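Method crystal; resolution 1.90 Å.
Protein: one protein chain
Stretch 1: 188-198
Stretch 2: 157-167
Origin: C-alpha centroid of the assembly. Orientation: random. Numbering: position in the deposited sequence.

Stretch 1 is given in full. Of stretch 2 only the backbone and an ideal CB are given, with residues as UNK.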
# COMPACT_ATOMS: atom_id res chain seq x y z
N PRO A 188 19.48 4.74 -8.49
CA PRO A 188 20.61 4.99 -9.40
C PRO A 188 20.77 3.88 -10.45
O PRO A 188 21.15 4.16 -11.58
CB PRO A 188 21.83 5.01 -8.46
CG PRO A 188 21.33 4.45 -7.13
CD PRO A 188 19.88 4.75 -7.07
N ILE A 189 20.51 2.64 -10.06
CA ILE A 189 20.55 1.52 -11.00
C ILE A 189 19.52 1.68 -12.13
O ILE A 189 19.83 1.44 -13.31
CB ILE A 189 20.36 0.18 -10.28
CG1 ILE A 189 21.57 -0.06 -9.36
CG2 ILE A 189 20.20 -0.98 -11.29
CD1 ILE A 189 21.46 -1.25 -8.47
N ALA A 190 18.31 2.09 -11.78
CA ALA A 190 17.25 2.24 -12.79
C ALA A 190 17.60 3.36 -13.75
O ALA A 190 17.31 3.28 -14.94
CB ALA A 190 15.91 2.52 -12.13
N GLU A 191 18.22 4.42 -13.23
CA GLU A 191 18.63 5.53 -14.06
C GLU A 191 19.76 5.13 -15.01
O GLU A 191 19.76 5.50 -16.19
CB GLU A 191 19.05 6.72 -13.20
CG GLU A 191 18.41 8.02 -13.63
CD GLU A 191 17.87 8.80 -12.45
OE1 GLU A 191 18.67 9.10 -11.52
OE2 GLU A 191 16.66 9.11 -12.45
N ALA A 192 20.73 4.39 -14.48
CA ALA A 192 21.84 3.95 -15.31
C ALA A 192 21.33 2.99 -16.37
O ALA A 192 21.73 3.06 -17.54
CB ALA A 192 22.92 3.29 -14.45
N PHE A 193 20.41 2.11 -15.97
CA PHE A 193 19.79 1.15 -16.89
C PHE A 193 19.18 1.85 -18.09
O PHE A 193 19.57 1.62 -19.24
CB PHE A 193 18.70 0.38 -16.15
CG PHE A 193 18.27 -0.88 -16.84
CD1 PHE A 193 17.31 -0.86 -17.84
CD2 PHE A 193 18.82 -2.10 -16.47
CE1 PHE A 193 16.91 -2.02 -18.46
CE2 PHE A 193 18.43 -3.27 -17.08
CZ PHE A 193 17.48 -3.23 -18.08
N LYS A 194 18.21 2.71 -17.80
CA LYS A 194 17.58 3.58 -18.79
C LYS A 194 18.60 4.29 -19.68
O LYS A 194 18.49 4.26 -20.91
CB LYS A 194 16.67 4.59 -18.07
CG LYS A 194 16.36 5.88 -18.82
CD LYS A 194 17.43 6.98 -18.59
CE LYS A 194 17.47 7.45 -17.13
NZ LYS A 194 18.68 8.29 -16.84
N ALA A 195 19.60 4.93 -19.07
CA ALA A 195 20.56 5.71 -19.84
C ALA A 195 21.40 4.87 -20.81
O ALA A 195 21.72 5.32 -21.90
CB ALA A 195 21.47 6.53 -18.92
N GLN A 196 21.75 3.65 -20.42
CA GLN A 196 22.70 2.89 -21.23
C GLN A 196 22.08 1.83 -22.14
O GLN A 196 22.67 1.46 -23.15
CB GLN A 196 23.82 2.29 -20.37
CG GLN A 196 23.36 1.32 -19.30
CD GLN A 196 24.40 1.14 -18.20
OE1 GLN A 196 24.82 0.01 -17.89
NE2 GLN A 196 24.83 2.25 -17.60
N ASN A 197 20.89 1.35 -21.79
CA ASN A 197 20.29 0.25 -22.54
C ASN A 197 19.14 0.72 -23.40
O ASN A 197 18.60 1.80 -23.18
CB ASN A 197 19.80 -0.83 -21.58
CG ASN A 197 20.91 -1.34 -20.68
OD1 ASN A 197 20.75 -1.41 -19.45
ND2 ASN A 197 22.04 -1.67 -21.27
N GLY A 198 18.75 -0.10 -24.37
CA GLY A 198 17.65 0.25 -25.25
C GLY A 198 16.37 0.49 -24.47
O GLY A 198 15.64 1.45 -24.73
N UNK A 157 27.49 -0.79 -13.42
CA UNK A 157 27.87 -2.19 -13.53
C UNK A 157 26.68 -3.07 -13.18
O UNK A 157 26.45 -4.12 -13.78
CB UNK A 157 29.06 -2.51 -12.62
N UNK A 158 25.91 -2.61 -12.20
CA UNK A 158 24.76 -3.34 -11.71
C UNK A 158 23.65 -3.34 -12.75
O UNK A 158 22.96 -4.35 -12.95
CB UNK A 158 24.26 -2.74 -10.39
N UNK A 159 23.47 -2.21 -13.42
CA UNK A 159 22.49 -2.11 -14.49
C UNK A 159 22.85 -3.03 -15.66
O UNK A 159 21.97 -3.65 -16.26
CB UNK A 159 22.38 -0.66 -14.97
N UNK A 160 24.14 -3.14 -15.98
CA UNK A 160 24.59 -4.05 -17.04
C UNK A 160 24.33 -5.52 -16.71
O UNK A 160 23.79 -6.25 -17.54
CB UNK A 160 26.08 -3.84 -17.30
N UNK A 161 24.70 -5.96 -15.51
CA UNK A 161 24.38 -7.32 -15.06
C UNK A 161 22.87 -7.56 -15.08
O UNK A 161 22.41 -8.65 -15.43
CB UNK A 161 24.93 -7.56 -13.65
N UNK A 162 22.10 -6.55 -14.69
CA UNK A 162 20.65 -6.64 -14.65
C UNK A 162 20.12 -6.83 -16.07
O UNK A 162 19.35 -7.75 -16.35
CB UNK A 162 20.04 -5.39 -14.00
N UNK A 163 20.55 -5.95 -16.97
CA UNK A 163 20.21 -6.03 -18.39
C UNK A 163 20.56 -7.39 -19.00
O UNK A 163 19.78 -7.95 -19.77
CB UNK A 163 20.93 -4.92 -19.16
N UNK A 164 21.72 -7.93 -18.65
CA UNK A 164 22.13 -9.23 -19.15
C UNK A 164 21.21 -10.31 -18.59
O UNK A 164 20.83 -11.23 -19.30
CB UNK A 164 23.59 -9.52 -18.78
N UNK A 165 20.83 -10.17 -17.33
CA UNK A 165 19.87 -11.10 -16.73
C UNK A 165 18.53 -11.09 -17.46
O UNK A 165 17.95 -12.16 -17.72
CB UNK A 165 19.66 -10.75 -15.25
N UNK A 166 18.01 -9.91 -17.79
CA UNK A 166 16.76 -9.80 -18.54
C UNK A 166 16.92 -10.46 -19.91
O UNK A 166 16.07 -11.25 -20.35
CB UNK A 166 16.35 -8.34 -18.69
N UNK A 167 18.02 -10.15 -20.58
CA UNK A 167 18.24 -10.63 -21.94
C UNK A 167 18.40 -12.16 -22.01
O UNK A 167 18.00 -12.79 -22.99
CB UNK A 167 19.48 -9.95 -22.53

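The two helices cross at 67°, their axes approaching to 8.2 Å, which is close for helices and leaves little depth for side chains at the crossing point. Stretch 2 is helical throughout, so each position is judged by where its CA-to-CB bond points and by what stretch 1 places there.

Position 157 points away, with nothing of stretch 1 within 5.5 Å of its ideal CB. This contact sets no demand there; the residue is Asp-157.

Position 158 points toward stretch 1, its ideal CB 3.7 Å from CD1 of Ile-189. The first carbons of the side chain must therefore lie against a methyl group, which an aliphatic residue would do well, as would a long polar one able to carry its end elsewhere. The deposited residue is Glu-158. Its CG packs 3.5 Å from Ile-189 CD1, while the carboxylate leads away and is hydrogen-bonded elsewhere in the structure.

Position 159 is the most constrained. Its CA lies 4.9 Å from that of Phe-193, and its ideal CB is 3.5 Å from Phe-193 N and 3.7 Å from Ile-189 O. The CB already meets backbone, so a small residue is called for: alanine, glycine or perhaps serine. Ala-159 fills the place, its methyl set as a knob among Ile-189, Ala-192, Phe-193 and Gln-196. Its CB lies 4.0 Å from Ala-192 CB, so two small side chains meet where the backbones come near.

Position 160 points sideways, near the side chain of Gln-196. Many polar or flexible residues would serve. Gln-160 is a loose neighbour, making no hydrogen bond to stretch 1.

Position 161 points away into space free of stretch 1, leaving the choice wide; it is Arg-161.

Position 162 points toward stretch 1, with its ideal CB 4.1 Å from Phe-193 CE2 and 5.2 Å from Ile-189 CG2. Such apolar surroundings suit leucine, isoleucine, valine or methionine. Leu-162 brings its CD1 to 3.9 Å from Phe-193 CE2.

Position 163 also points toward stretch 1, but its surroundings are mixed: the ideal CB is 3.6 Å from Phe-193 CE2 and 3.5 Å from Asn-197 OD1. A short polar residue would suit, and alanine would fit as well. In Asp-163, CB packs by the ring and OD1 lies 3.5 Å from Asn-197 CG, a contact without a hydrogen bond. The backbone shares in the packing, for Asp-163 N is 3.4 Å from Phe-193 CE2, at the ring edge.

Positions 164 and 165, the first pointing away and the second out of reach, are unconstrained by this contact and hold Gln-164 and Ala-165.

Position 166 points toward stretch 1, but its ideal CB is 5.3 Å from Phe-193 CZ, a gap that favours a large apolar side chain. Phe-166 spans it, CD1 reaching 3.9 Å from Phe-193 CZ. Phe-193 is thus the reciprocal knob, seated among Ala-159, Leu-162, Asp-163 and Phe-166.

Position 167 is out of reach and holds Asp-167.

Stretch 2 157-167: DEAQRLDQAFD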
# COMPACT_ATOMS: atom_id res chain seq x y z
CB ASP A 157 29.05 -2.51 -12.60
CG ASP A 157 30.37 -1.94 -13.12
OD1 ASP A 157 30.47 -1.60 -14.32
OD2 ASP A 157 31.32 -1.84 -12.31
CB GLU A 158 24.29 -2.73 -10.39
CG GLU A 158 23.69 -3.74 -9.41
CD GLU A 158 24.66 -4.81 -8.98
OE1 GLU A 158 25.80 -4.49 -8.60
OE2 GLU A 158 24.27 -5.99 -9.03
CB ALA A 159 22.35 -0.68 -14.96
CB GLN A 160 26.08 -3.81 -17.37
CG GLN A 160 26.72 -4.88 -18.27
CD GLN A 160 26.27 -4.82 -19.73
OE1 GLN A 160 25.17 -4.37 -20.05
NE2 GLN A 160 27.14 -5.28 -20.63
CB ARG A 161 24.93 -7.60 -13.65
CG ARG A 161 26.44 -7.52 -13.51
CD ARG A 161 26.91 -8.10 -12.16
NE ARG A 161 27.63 -7.14 -11.33
CZ ARG A 161 28.90 -6.78 -11.51
NH1 ARG A 161 29.60 -7.27 -12.53
NH2 ARG A 161 29.47 -5.91 -10.68
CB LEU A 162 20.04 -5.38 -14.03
CG LEU A 162 18.82 -5.47 -13.09
CD1 LEU A 162 17.80 -4.36 -13.36
CD2 LEU A 162 18.15 -6.84 -13.14
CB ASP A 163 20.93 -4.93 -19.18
CG ASP A 163 20.75 -5.06 -20.68
OD1 ASP A 163 19.75 -4.55 -21.22
OD2 ASP A 163 21.63 -5.66 -21.34
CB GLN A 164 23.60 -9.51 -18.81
CG GLN A 164 24.59 -8.57 -19.50
CD GLN A 164 26.02 -8.74 -19.00
OE1 GLN A 164 26.25 -9.09 -17.84
NE2 GLN A 164 26.99 -8.48 -19.88
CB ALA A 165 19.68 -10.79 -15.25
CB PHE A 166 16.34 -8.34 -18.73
CG PHE A 166 15.60 -7.76 -17.55
CD1 PHE A 166 16.14 -6.71 -16.81
CD2 PHE A 166 14.34 -8.24 -17.20
CE1 PHE A 166 15.46 -6.17 -15.73
CE2 PHE A 166 13.66 -7.70 -16.12
CZ PHE A 166 14.21 -6.66 -15.39
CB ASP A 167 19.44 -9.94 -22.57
CG ASP A 167 19.44 -10.04 -24.09
OD1 ASP A 167 18.39 -9.72 -24.71
OD2 ASP A 167 20.47 -10.45 -24.65
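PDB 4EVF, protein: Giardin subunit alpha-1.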